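Side-chain contacts in Agap007691-pb (Anopheles gambiae, PDB 5C98), which is of unknown function but adopts the serpin fold and may inhibit serine proteases: residues 22-27 with 67-72; 42-47 with 87-92; 217-222 with 259-264; 288-293 with 300-305. All coordinates share one frame; numbering follows the deposited sequence.

Interaction 1: 22-27 with 67-72; sequences NKFTLE and VAFGLP
Beside the ring of Phe24, which receives the edge of Phe69 from across the contact, helix 15-32 carries a salt bridge: Lys23 NZ reaches Glu27 OE2 at 2.9 Å. The ammonium group meets the syn side of the carboxylate, somewhat out of its plane, and the spacing of one helical turn brings the two charges together. The contact itself is apolar and buried. Phe24 and Phe69 form a T-shaped pair, ring centroids 5.4 Å apart and planes at 89°, in which Phe69 presents its edge and Phe24 its face. CE1 of Phe69 does the touching, 3.7 Å from Phe24 CZ. A chi1 of 166° sends the Phe24 ring out from its helix toward the last turn of helix 59-69. There Ala68 O lies 3.9 Å from Phe24 CD1, and the Ala68 methyl sits over the centre of one face of the Phe69 ring, a place where a small side chain fits. Pro43 and Arg47 of helix 43-51 pack on Phe24 and Phe69 respectively. The partly positive ring C-H edge of Phe69 faces the pi cloud of Phe24, so the two helices are joined by directional aromatic packing and dispersion, with no hydrogen bond between these segments.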
loop_
_atom_site.group_PDB
_atom_site.type_symbol
_atom_site.label_atom_id
_atom_site.label_comp_id
_atom_site.label_asym_id
_atom_site.label_seq_id
_atom_site.Cartn_x
_atom_site.Cartn_y
_atom_site.Cartn_z
ATOM N N ASN A 22 10.072 -0.541 7.310
ATOM C CA ASN A 22 9.844 0.895 7.279
ATOM C C ASN A 22 10.852 1.585 6.375
ATOM O O ASN A 22 10.476 2.494 5.627
ATOM C CB ASN A 22 9.834 1.487 8.692
ATOM C CG ASN A 22 8.571 1.136 9.438
ATOM O OD1 ASN A 22 7.606 0.656 8.833
ATOM N ND2 ASN A 22 8.560 1.374 10.748
ATOM N N LYS A 23 12.124 1.175 6.423
ATOM C CA LYS A 23 13.135 1.767 5.549
ATOM C C LYS A 23 12.793 1.511 4.082
ATOM O O LYS A 23 12.846 2.421 3.248
ATOM C CB LYS A 23 14.531 1.219 5.870
ATOM C CG LYS A 23 15.654 1.824 5.032
ATOM C CD LYS A 23 17.020 1.273 5.429
ATOM C CE LYS A 23 18.137 1.898 4.615
ATOM N NZ LYS A 23 18.255 1.276 3.270
ATOM N N PHE A 24 12.449 0.265 3.751
ATOM C CA PHE A 24 12.080 -0.071 2.374
ATOM C C PHE A 24 10.813 0.670 1.944
ATOM O O PHE A 24 10.722 1.174 0.822
ATOM C CB PHE A 24 11.921 -1.586 2.265
ATOM C CG PHE A 24 11.243 -2.047 1.023
ATOM C CD1 PHE A 24 11.876 -2.007 -0.204
ATOM C CD2 PHE A 24 9.949 -2.541 1.082
ATOM C CE1 PHE A 24 11.194 -2.431 -1.357
ATOM C CE2 PHE A 24 9.297 -2.963 -0.060
ATOM C CZ PHE A 24 9.920 -2.888 -1.272
ATOM N N THR A 25 9.850 0.785 2.841
ATOM C CA THR A 25 8.586 1.452 2.536
ATOM C C THR A 25 8.802 2.900 2.119
ATOM O O THR A 25 8.228 3.365 1.130
ATOM C CB THR A 25 7.632 1.347 3.736
ATOM O OG1 THR A 25 7.174 0.006 3.840
ATOM C CG2 THR A 25 6.429 2.248 3.593
ATOM N N LEU A 26 9.613 3.628 2.879
ATOM C CA LEU A 26 9.850 5.028 2.545
ATOM C C LEU A 26 10.656 5.165 1.263
ATOM O O LEU A 26 10.388 6.068 0.468
ATOM C CB LEU A 26 10.511 5.740 3.726
ATOM C CG LEU A 26 9.648 5.799 4.987
ATOM C CD1 LEU A 26 10.483 6.471 6.087
ATOM C CD2 LEU A 26 8.286 6.477 4.776
ATOM N N GLU A 27 11.635 4.274 1.027
ATOM C CA GLU A 27 12.368 4.308 -0.236
ATOM C C GLU A 27 11.448 4.023 -1.411
ATOM O O GLU A 27 11.513 4.690 -2.447
ATOM C CB GLU A 27 13.485 3.267 -0.211
ATOM C CG GLU A 27 14.665 3.662 0.676
ATOM C CD GLU A 27 15.633 2.527 0.914
ATOM O OE1 GLU A 27 15.235 1.344 0.779
ATOM O OE2 GLU A 27 16.799 2.826 1.259
ATOM N N VAL A 67 18.404 -8.949 -0.556
ATOM C CA VAL A 67 18.816 -7.550 -0.452
ATOM C C VAL A 67 17.606 -6.655 -0.228
ATOM O O VAL A 67 17.581 -5.821 0.687
ATOM C CB VAL A 67 19.576 -7.148 -1.725
ATOM C CG1 VAL A 67 19.935 -5.663 -1.680
ATOM C CG2 VAL A 67 20.834 -7.975 -1.862
ATOM N N ALA A 68 16.592 -6.808 -1.070
ATOM C CA ALA A 68 15.460 -5.886 -1.055
ATOM C C ALA A 68 14.661 -5.987 0.235
ATOM O O ALA A 68 14.230 -4.968 0.790
ATOM C CB ALA A 68 14.539 -6.179 -2.245
ATOM N N PHE A 69 14.404 -7.202 0.693
ATOM C CA PHE A 69 13.446 -7.466 1.752
ATOM C C PHE A 69 14.070 -8.061 3.007
ATOM O O PHE A 69 13.365 -8.226 4.005
ATOM C CB PHE A 69 12.378 -8.465 1.262
ATOM C CG PHE A 69 11.697 -8.082 -0.038
ATOM C CD1 PHE A 69 11.228 -6.792 -0.251
ATOM C CD2 PHE A 69 11.521 -9.036 -1.046
ATOM C CE1 PHE A 69 10.607 -6.471 -1.429
ATOM C CE2 PHE A 69 10.936 -8.720 -2.236
ATOM C CZ PHE A 69 10.448 -7.419 -2.425
ATOM N N GLY A 70 15.349 -8.430 2.982
ATOM C CA GLY A 70 15.963 -9.068 4.130
ATOM C C GLY A 70 15.489 -10.480 4.392
ATOM O O GLY A 70 15.552 -10.943 5.533
ATOM N N LEU A 71 15.037 -11.191 3.365
ATOM C CA LEU A 71 14.530 -12.542 3.568
ATOM C C LEU A 71 15.630 -13.466 4.091
ATOM O O LEU A 71 16.799 -13.330 3.697
ATOM C CB LEU A 71 14.002 -13.104 2.253
ATOM C CG LEU A 71 12.880 -12.329 1.603
ATOM C CD1 LEU A 71 12.191 -13.180 0.524
ATOM C CD2 LEU A 71 11.832 -11.831 2.619
ATOM N N PRO A 72 15.291 -14.424 4.958
ATOM C CA PRO A 72 16.284 -15.398 5.429
ATOM C C PRO A 72 16.868 -16.225 4.294
ATOM O O PRO A 72 16.169 -16.609 3.352
ATOM C CB PRO A 72 15.476 -16.288 6.383
ATOM C CG PRO A 72 14.378 -15.440 6.859
ATOM C CD PRO A 72 14.019 -14.538 5.696
#

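Interaction 2: 42-47 with 87-92; sequences SPYHVR and QQLHDG
Leu89, at the end of helix 75-89, puts one methyl between two aromatic residues of helix 43-51, the helix that in serpins runs buried behind the large central sheet and begins at what is called the shutter. Its CD2 lies 3.9 Å from Tyr44 CD2 and 4.0 Å from His45 CD2, approaching both rings obliquely. A branched leucine suits this spot: with CG anti to the backbone N (chi1 178°) it extends toward helix 43-51, while the side chain of Tyr44 runs past it in the opposite sense. Farther out, polar ends close the contact through water 1, which sits in the plane of the tyrosine ring 2.7 Å from Tyr44 OH and accepts a bond from Gln88 NE2 at 2.8 Å. Tyrosine thus gives the helix an apolar flank for leucine and a hydroxyl for the water. The second shell sets these groups in place. His45 ND1 is hydrogen-bonded to Ser173 OG, tying the imidazole to a strand of the large sheet, and Leu367 and Ala97 pack against Leu89 from strands 366-372 and 95-104. Ser42 is the N-cap of the helix that carries both rings, and its hydroxyl is also bonded to Leu367 O. In the capping bond, His45 N donates to Ser42 OG at 3.2 Å, with an N-H...O angle of 157°.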
loop_
_atom_site.group_PDB
_atom_site.type_symbol
_atom_site.label_atom_id
_atom_site.label_comp_id
_atom_site.label_asym_id
_atom_site.label_seq_id
_atom_site.Cartn_x
_atom_site.Cartn_y
_atom_site.Cartn_z
ATOM N N SER A 42 1.289 -0.118 -0.631
ATOM C CA SER A 42 1.686 -0.930 0.515
ATOM C C SER A 42 2.935 -1.697 0.137
ATOM O O SER A 42 2.863 -2.834 -0.342
ATOM C CB SER A 42 0.563 -1.885 0.898
ATOM O OG SER A 42 0.989 -2.733 1.929
ATOM N N PRO A 43 4.098 -1.095 0.325
ATOM C CA PRO A 43 5.345 -1.835 0.085
ATOM C C PRO A 43 5.435 -3.094 0.923
ATOM O O PRO A 43 6.038 -4.082 0.495
ATOM C CB PRO A 43 6.419 -0.797 0.427
ATOM C CG PRO A 43 5.716 0.544 0.121
ATOM C CD PRO A 43 4.347 0.327 0.622
ATOM N N TYR A 44 4.888 -3.070 2.129
ATOM C CA TYR A 44 4.910 -4.257 2.971
ATOM C C TYR A 44 4.210 -5.403 2.277
ATOM O O TYR A 44 4.713 -6.534 2.290
ATOM C CB TYR A 44 4.240 -3.952 4.311
ATOM C CG TYR A 44 4.351 -5.030 5.393
ATOM C CD1 TYR A 44 5.553 -5.679 5.630
ATOM C CD2 TYR A 44 3.280 -5.309 6.215
ATOM C CE1 TYR A 44 5.674 -6.606 6.649
ATOM C CE2 TYR A 44 3.394 -6.253 7.238
ATOM C CZ TYR A 44 4.584 -6.874 7.430
ATOM O OH TYR A 44 4.733 -7.794 8.444
ATOM N N HIS A 45 3.028 -5.156 1.680
ATOM C CA HIS A 45 2.370 -6.254 0.992
ATOM C C HIS A 45 3.056 -6.606 -0.328
ATOM O O HIS A 45 2.998 -7.764 -0.757
ATOM C CB HIS A 45 0.897 -6.012 0.827
ATOM C CG HIS A 45 0.150 -7.262 0.539
ATOM N ND1 HIS A 45 -0.546 -7.464 -0.628
ATOM C CD2 HIS A 45 -0.006 -8.375 1.280
ATOM C CE1 HIS A 45 -1.092 -8.671 -0.598
ATOM N NE2 HIS A 45 -0.769 -9.247 0.547
ATOM N N VAL A 46 3.711 -5.642 -0.983
ATOM C CA VAL A 46 4.563 -5.973 -2.128
ATOM C C VAL A 46 5.574 -7.036 -1.710
ATOM O O VAL A 46 5.741 -8.060 -2.376
ATOM C CB VAL A 46 5.231 -4.701 -2.689
ATOM C CG1 VAL A 46 6.399 -5.018 -3.625
ATOM C CG2 VAL A 46 4.229 -3.789 -3.377
ATOM N N ARG A 47 6.259 -6.798 -0.593
ATOM C CA ARG A 47 7.226 -7.752 -0.042
ATOM C C ARG A 47 6.562 -9.085 0.281
ATOM O O ARG A 47 7.076 -10.157 -0.086
ATOM C CB ARG A 47 7.925 -7.136 1.186
ATOM C CG ARG A 47 8.742 -8.130 2.009
ATOM C CD ARG A 47 7.936 -8.678 3.165
ATOM N NE ARG A 47 8.748 -9.557 4.013
ATOM C CZ ARG A 47 9.576 -9.114 4.955
ATOM N NH1 ARG A 47 9.704 -7.815 5.190
ATOM N NH2 ARG A 47 10.259 -9.988 5.694
ATOM N N GLN A 87 -0.483 -13.433 7.891
ATOM C CA GLN A 87 -1.662 -13.683 8.708
ATOM C C GLN A 87 -1.901 -12.543 9.685
ATOM O O GLN A 87 -3.050 -12.201 9.972
ATOM C CB GLN A 87 -1.497 -15.010 9.456
ATOM C CG GLN A 87 -2.694 -15.396 10.317
ATOM C CD GLN A 87 -2.545 -16.761 10.965
ATOM O OE1 GLN A 87 -2.217 -17.744 10.301
ATOM N NE2 GLN A 87 -2.788 -16.825 12.269
ATOM N N GLN A 88 -0.831 -11.939 10.194
ATOM C CA GLN A 88 -0.962 -10.801 11.095
ATOM C C GLN A 88 -1.489 -9.566 10.366
ATOM O O GLN A 88 -2.277 -8.800 10.928
ATOM C CB GLN A 88 0.405 -10.535 11.733
ATOM C CG GLN A 88 0.564 -9.233 12.478
ATOM C CD GLN A 88 1.931 -9.124 13.146
ATOM O OE1 GLN A 88 2.030 -9.138 14.372
ATOM N NE2 GLN A 88 2.995 -9.025 12.340
ATOM N N LEU A 89 -1.091 -9.376 9.106
ATOM C CA LEU A 89 -1.458 -8.179 8.349
ATOM C C LEU A 89 -2.921 -8.208 7.953
ATOM O O LEU A 89 -3.652 -7.237 8.165
ATOM C CB LEU A 89 -0.602 -8.082 7.089
ATOM C CG LEU A 89 -0.960 -6.879 6.197
ATOM C CD1 LEU A 89 -0.850 -5.565 6.956
ATOM C CD2 LEU A 89 -0.110 -6.865 4.963
ATOM N N HIS A 90 -3.352 -9.279 7.310
ATOM C CA HIS A 90 -4.730 -9.384 6.875
ATOM C C HIS A 90 -5.614 -9.566 8.098
ATOM O O HIS A 90 -5.408 -10.485 8.900
ATOM C CB HIS A 90 -4.864 -10.556 5.915
ATOM C CG HIS A 90 -6.243 -10.728 5.392
ATOM N ND1 HIS A 90 -6.837 -9.835 4.533
ATOM C CD2 HIS A 90 -7.168 -11.677 5.647
ATOM C CE1 HIS A 90 -8.061 -10.243 4.258
ATOM N NE2 HIS A 90 -8.283 -11.361 4.922
ATOM N N ASP A 91 -6.579 -8.675 8.277
ATOM C CA ASP A 91 -7.304 -8.594 9.532
ATOM C C ASP A 91 -8.760 -8.248 9.234
ATOM O O ASP A 91 -9.247 -7.147 9.527
ATOM C CB ASP A 91 -6.639 -7.572 10.455
ATOM C CG ASP A 91 -7.251 -7.538 11.829
ATOM O OD1 ASP A 91 -7.954 -8.501 12.179
ATOM O OD2 ASP A 91 -7.007 -6.546 12.567
ATOM N N GLY A 92 -9.441 -9.207 8.624
ATOM C CA GLY A 92 -10.875 -9.191 8.436
ATOM C C GLY A 92 -11.491 -7.863 8.069
ATOM O O GLY A 92 -11.276 -7.317 6.984
HETATM O O HOH W 1 2.478 -8.476 9.691
#

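Interaction 3: 217-222 with 259-264; sequences CLHNEL and PAHLAQ
Strand 204-219 ends at His219, and the chain then curls through 220-222 in a helix-like turn without the regular bonds, beside the start of helix 259-268; the CA atoms of Leu222 and His261 come within 7.7 Å and those of His219 and Gln264 within 8.5 Å. His219 NE2 donates to Gln264 OE1 at 2.9 Å; the oxygen lies almost exactly in the imidazole plane, but the donor stands well above the carbonyl plane of the amide and the N-H...O angle is a bent 147°. The second ring nitrogen, ND1, accepts from Leu222 N at 3.0 Å, with the donor tilted from the ring plane. Histidine suits this place because one ring can donate to a side chain across the contact and accept from its own turn; the two bonds limit its rotation and are consistent with a proton on NE2. His261 turns its edge toward the face of His219 in an offset edge-to-face pair, planes at 76°, its CD2 approaching His219 CE1 at 3.7 Å. One face of His261 is covered by Leu222, whose CD1 stands 4.2 Å from the ring centroid, only 8° off the normal, in a CH-pi contact. Farther round the His261 ring, ND1 is hydrogen-bonded to Thr258 N. Gln264 suits a partly exposed edge, its extended chain carrying an amide to His219. The pairing belongs to the serpin B-sheet region, where, as in other serpins, helices 250-256 and 259-268, corresponding to helices G and H, pack beside the strands.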
loop_
_atom_site.group_PDB
_atom_site.type_symbol
_atom_site.label_atom_id
_atom_site.label_comp_id
_atom_site.label_asym_id
_atom_site.label_seq_id
_atom_site.Cartn_x
_atom_site.Cartn_y
_atom_site.Cartn_z
ATOM N N CYS A 217 2.580 16.667 17.151
ATOM C CA CYS A 217 3.843 17.352 17.392
ATOM C C CYS A 217 4.184 18.244 16.211
ATOM O O CYS A 217 3.594 18.155 15.133
ATOM C CB CYS A 217 4.989 16.379 17.672
ATOM S SG CYS A 217 5.425 15.298 16.293
ATOM N N LEU A 218 5.109 19.152 16.451
ATOM C CA LEU A 218 5.789 19.835 15.376
ATOM C C LEU A 218 7.069 19.078 15.074
ATOM O O LEU A 218 7.657 18.444 15.954
ATOM C CB LEU A 218 6.148 21.255 15.800
ATOM C CG LEU A 218 5.023 22.201 16.192
ATOM C CD1 LEU A 218 5.583 23.598 16.527
ATOM C CD2 LEU A 218 4.006 22.293 15.081
ATOM N N HIS A 219 7.509 19.134 13.822
ATOM C CA HIS A 219 8.809 18.572 13.452
ATOM C C HIS A 219 9.540 19.631 12.632
ATOM O O HIS A 219 9.333 19.760 11.423
ATOM C CB HIS A 219 8.724 17.225 12.732
ATOM C CG HIS A 219 10.007 16.466 12.790
ATOM N ND1 HIS A 219 11.182 16.956 12.261
ATOM C CD2 HIS A 219 10.322 15.285 13.373
ATOM C CE1 HIS A 219 12.158 16.095 12.490
ATOM N NE2 HIS A 219 11.663 15.075 13.167
ATOM N N ASN A 220 10.384 20.427 13.296
ATOM C CA ASN A 220 10.963 21.566 12.600
ATOM C C ASN A 220 11.972 21.114 11.554
ATOM O O ASN A 220 12.123 21.780 10.533
ATOM C CB ASN A 220 11.594 22.581 13.566
ATOM C CG ASN A 220 10.574 23.456 14.291
ATOM O OD1 ASN A 220 9.399 23.555 13.922
ATOM N ND2 ASN A 220 11.048 24.133 15.328
ATOM N N GLU A 221 12.651 19.988 11.759
ATOM C CA GLU A 221 13.642 19.553 10.772
ATOM C C GLU A 221 12.979 19.040 9.498
ATOM O O GLU A 221 13.441 19.331 8.393
ATOM C CB GLU A 221 14.556 18.484 11.367
ATOM N N LEU A 222 11.889 18.278 9.626
ATOM C CA LEU A 222 11.131 17.819 8.469
ATOM C C LEU A 222 10.253 18.919 7.892
ATOM O O LEU A 222 9.829 18.819 6.735
ATOM C CB LEU A 222 10.252 16.660 8.913
ATOM C CG LEU A 222 9.736 15.611 7.936
ATOM C CD1 LEU A 222 10.751 15.205 6.889
ATOM C CD2 LEU A 222 9.345 14.396 8.750
ATOM N N PRO A 259 13.175 6.567 8.440
ATOM C CA PRO A 259 12.729 5.945 9.699
ATOM C C PRO A 259 13.202 6.684 10.933
ATOM O O PRO A 259 12.509 6.659 11.960
ATOM C CB PRO A 259 13.323 4.533 9.614
ATOM C CG PRO A 259 13.391 4.288 8.121
ATOM C CD PRO A 259 13.843 5.599 7.558
ATOM N N ALA A 260 14.343 7.366 10.859
ATOM C CA ALA A 260 14.800 8.134 12.008
ATOM C C ALA A 260 13.798 9.218 12.351
ATOM O O ALA A 260 13.554 9.487 13.526
ATOM C CB ALA A 260 16.174 8.743 11.747
ATOM N N HIS A 261 13.188 9.835 11.339
ATOM C CA HIS A 261 12.164 10.838 11.612
ATOM C C HIS A 261 10.940 10.218 12.262
ATOM O O HIS A 261 10.308 10.844 13.124
ATOM C CB HIS A 261 11.714 11.519 10.335
ATOM C CG HIS A 261 12.738 12.396 9.717
ATOM N ND1 HIS A 261 13.271 12.147 8.472
ATOM C CD2 HIS A 261 13.338 13.521 10.167
ATOM C CE1 HIS A 261 14.141 13.092 8.173
ATOM N NE2 HIS A 261 14.205 13.935 9.186
ATOM N N LEU A 262 10.536 9.033 11.800
ATOM C CA LEU A 262 9.410 8.346 12.420
ATOM C C LEU A 262 9.681 8.068 13.887
ATOM O O LEU A 262 8.792 8.248 14.732
ATOM C CB LEU A 262 9.092 7.055 11.662
ATOM C CG LEU A 262 8.608 7.234 10.222
ATOM C CD1 LEU A 262 8.363 5.889 9.533
ATOM C CD2 LEU A 262 7.321 8.066 10.203
ATOM N N ALA A 263 10.915 7.658 14.215
ATOM C CA ALA A 263 11.283 7.433 15.610
ATOM C C ALA A 263 11.224 8.723 16.413
ATOM O O ALA A 263 10.749 8.730 17.555
ATOM C CB ALA A 263 12.686 6.837 15.691
ATOM N N GLN A 264 11.688 9.831 15.832
ATOM C CA GLN A 264 11.630 11.116 16.532
ATOM C C GLN A 264 10.192 11.553 16.747
ATOM O O GLN A 264 9.840 12.078 17.809
ATOM C CB GLN A 264 12.328 12.195 15.704
ATOM C CG GLN A 264 13.823 12.062 15.630
ATOM C CD GLN A 264 14.448 13.133 14.760
ATOM O OE1 GLN A 264 13.970 13.411 13.661
ATOM N NE2 GLN A 264 15.504 13.760 15.260
#

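Interaction 4: 288-293 with 300-305; sequences DPKQTL and GVFEID
Just after the long strand 270-287, serpin helix 289-295 is followed by the short, weakly bonded helix about 300-303, and Phe302 and Lys290 join the two. The aliphatic chain of Lys290 lies along one face of the Phe302 ring: CB stands 3.9 Å from the centroid, 12° off the normal, in a CH-pi contact, and CG is 3.8 Å from Phe302 CG. Lysine suits this exposed position because its methylenes, stretched out from chi1 (164°) onward, can cover an aromatic face and still carry NZ beyond it. There NZ donates to water 2 at 2.9 Å, and the same water donates to Phe302 O at 2.7 Å. Val301 CG1 lies over the opposite face, off toward one side, while Leu293 CD1 comes in at the edge, in the ring plane, 3.9 Å from Phe302 CE2. Asp288 is the N-cap of the helix that bears Lys290, its OD1 accepting weak bonds from Lys290 N and Gln291 N. Phe302 is thus clasped on both faces and at its edge by hydrocarbon, and the helices meet through dispersion, with water 2 linking Lys290 NZ to Phe302 O.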
loop_
_atom_site.group_PDB
_atom_site.type_symbol
_atom_site.label_atom_id
_atom_site.label_comp_id
_atom_site.label_asym_id
_atom_site.label_seq_id
_atom_site.Cartn_x
_atom_site.Cartn_y
_atom_site.Cartn_z
ATOM N N ASP A 288 2.143 0.066 -10.008
ATOM C CA ASP A 288 2.877 -0.963 -10.738
ATOM C C ASP A 288 4.160 -1.264 -9.982
ATOM O O ASP A 288 5.213 -0.691 -10.277
ATOM C CB ASP A 288 3.173 -0.478 -12.157
ATOM C CG ASP A 288 3.707 -1.570 -13.057
ATOM O OD1 ASP A 288 4.050 -2.647 -12.550
ATOM O OD2 ASP A 288 3.792 -1.354 -14.296
ATOM N N PRO A 289 4.114 -2.166 -9.006
ATOM C CA PRO A 289 5.352 -2.608 -8.346
ATOM C C PRO A 289 6.447 -3.045 -9.289
ATOM O O PRO A 289 7.633 -2.936 -8.942
ATOM C CB PRO A 289 4.868 -3.764 -7.456
ATOM C CG PRO A 289 3.456 -3.450 -7.172
ATOM C CD PRO A 289 2.911 -2.651 -8.313
ATOM N N LYS A 290 6.118 -3.626 -10.436
ATOM C CA LYS A 290 7.182 -4.017 -11.355
ATOM C C LYS A 290 8.020 -2.808 -11.759
ATOM O O LYS A 290 9.258 -2.860 -11.750
ATOM C CB LYS A 290 6.585 -4.711 -12.577
ATOM C CG LYS A 290 7.558 -4.800 -13.732
ATOM C CD LYS A 290 7.033 -5.688 -14.834
ATOM C CE LYS A 290 7.903 -5.556 -16.046
ATOM N NZ LYS A 290 7.346 -6.329 -17.197
ATOM N N GLN A 291 7.364 -1.694 -12.064
ATOM C CA GLN A 291 8.074 -0.465 -12.417
ATOM C C GLN A 291 8.848 0.104 -11.231
ATOM O O GLN A 291 10.024 0.472 -11.361
ATOM C CB GLN A 291 7.090 0.566 -12.959
ATOM C CG GLN A 291 7.666 1.943 -13.179
ATOM C CD GLN A 291 6.617 2.917 -13.668
ATOM O OE1 GLN A 291 5.987 3.622 -12.876
ATOM N NE2 GLN A 291 6.409 2.949 -14.975
ATOM N N THR A 292 8.213 0.179 -10.063
ATOM C CA THR A 292 8.860 0.784 -8.896
ATOM C C THR A 292 10.030 -0.058 -8.406
ATOM O O THR A 292 11.098 0.480 -8.096
ATOM C CB THR A 292 7.833 1.005 -7.793
ATOM O OG1 THR A 292 6.750 1.795 -8.326
ATOM C CG2 THR A 292 8.469 1.756 -6.595
ATOM N N LEU A 293 9.861 -1.374 -8.325
ATOM C CA LEU A 293 10.976 -2.229 -7.933
ATOM C C LEU A 293 12.121 -2.133 -8.933
ATOM O O LEU A 293 13.295 -2.170 -8.549
ATOM C CB LEU A 293 10.493 -3.674 -7.778
ATOM C CG LEU A 293 9.587 -3.926 -6.575
ATOM C CD1 LEU A 293 8.972 -5.300 -6.689
ATOM C CD2 LEU A 293 10.339 -3.796 -5.255
ATOM N N GLY A 300 15.207 -7.753 -11.169
ATOM C CA GLY A 300 15.649 -9.056 -11.650
ATOM C C GLY A 300 14.535 -10.074 -11.832
ATOM O O GLY A 300 14.524 -10.811 -12.821
ATOM N N VAL A 301 13.607 -10.165 -10.874
ATOM C CA VAL A 301 12.535 -11.153 -10.972
ATOM C C VAL A 301 11.651 -10.909 -12.187
ATOM O O VAL A 301 10.979 -11.837 -12.652
ATOM C CB VAL A 301 11.690 -11.179 -9.693
ATOM C CG1 VAL A 301 10.858 -9.907 -9.556
ATOM C CG2 VAL A 301 10.799 -12.429 -9.658
ATOM N N PHE A 302 11.639 -9.689 -12.712
ATOM C CA PHE A 302 10.845 -9.359 -13.883
ATOM C C PHE A 302 11.647 -9.450 -15.168
ATOM O O PHE A 302 11.052 -9.406 -16.246
ATOM C CB PHE A 302 10.248 -7.945 -13.729
ATOM C CG PHE A 302 9.513 -7.730 -12.434
ATOM C CD1 PHE A 302 8.249 -8.245 -12.252
ATOM C CD2 PHE A 302 10.081 -7.013 -11.396
ATOM C CE1 PHE A 302 7.567 -8.058 -11.051
ATOM C CE2 PHE A 302 9.401 -6.830 -10.200
ATOM C CZ PHE A 302 8.164 -7.353 -10.030
ATOM N N GLU A 303 12.979 -9.575 -15.077
ATOM C CA GLU A 303 13.879 -9.445 -16.220
ATOM C C GLU A 303 14.734 -10.680 -16.467
ATOM O O GLU A 303 15.354 -10.779 -17.531
ATOM C CB GLU A 303 14.829 -8.257 -16.012
ATOM C CG GLU A 303 14.139 -6.913 -15.907
ATOM C CD GLU A 303 15.086 -5.811 -15.461
ATOM O OE1 GLU A 303 16.310 -6.061 -15.421
ATOM O OE2 GLU A 303 14.606 -4.702 -15.142
ATOM N N ILE A 304 14.810 -11.597 -15.513
ATOM C CA ILE A 304 15.543 -12.846 -15.653
ATOM C C ILE A 304 14.536 -13.968 -15.467
ATOM O O ILE A 304 13.698 -13.915 -14.558
ATOM C CB ILE A 304 16.656 -12.945 -14.588
ATOM C CG1 ILE A 304 17.665 -11.810 -14.786
ATOM C CG2 ILE A 304 17.357 -14.303 -14.650
ATOM C CD1 ILE A 304 18.605 -11.597 -13.616
ATOM N N ASP A 305 14.629 -14.993 -16.312
ATOM C CA ASP A 305 13.731 -16.144 -16.203
ATOM C C ASP A 305 14.269 -17.056 -15.116
ATOM O O ASP A 305 15.137 -17.896 -15.349
ATOM C CB ASP A 305 13.601 -16.854 -17.542
ATOM C CG ASP A 305 12.929 -15.980 -18.583
ATOM O OD1 ASP A 305 11.765 -15.598 -18.363
ATOM O OD2 ASP A 305 13.566 -15.660 -19.610
HETATM O O HOH W 2 8.388 -9.000 -16.561
#

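Interactions 1, 2 and 4 form one continuous region around helix 43-51, whereas interaction 3 is attached at the periphery. Interactions 1 and 2 have centres about 14 Å apart and meet where Phe69 CG packs on Arg47 CG at 3.6 Å and Phe24 CE2 on Pro43 O at 3.5 Å. Interaction 4 joins the same helix through Val46 CG1, 4.0 Å from Leu293 CD1, and reaches interaction 1 at Phe24. Interaction 3 connects through helix 15-32, where Leu26 CD1 approaches Pro259 N at 3.6 Å; the centre of interaction 3 is about 32 Å from that of interaction 4. Together they pack helices against each other and against the serpin strands.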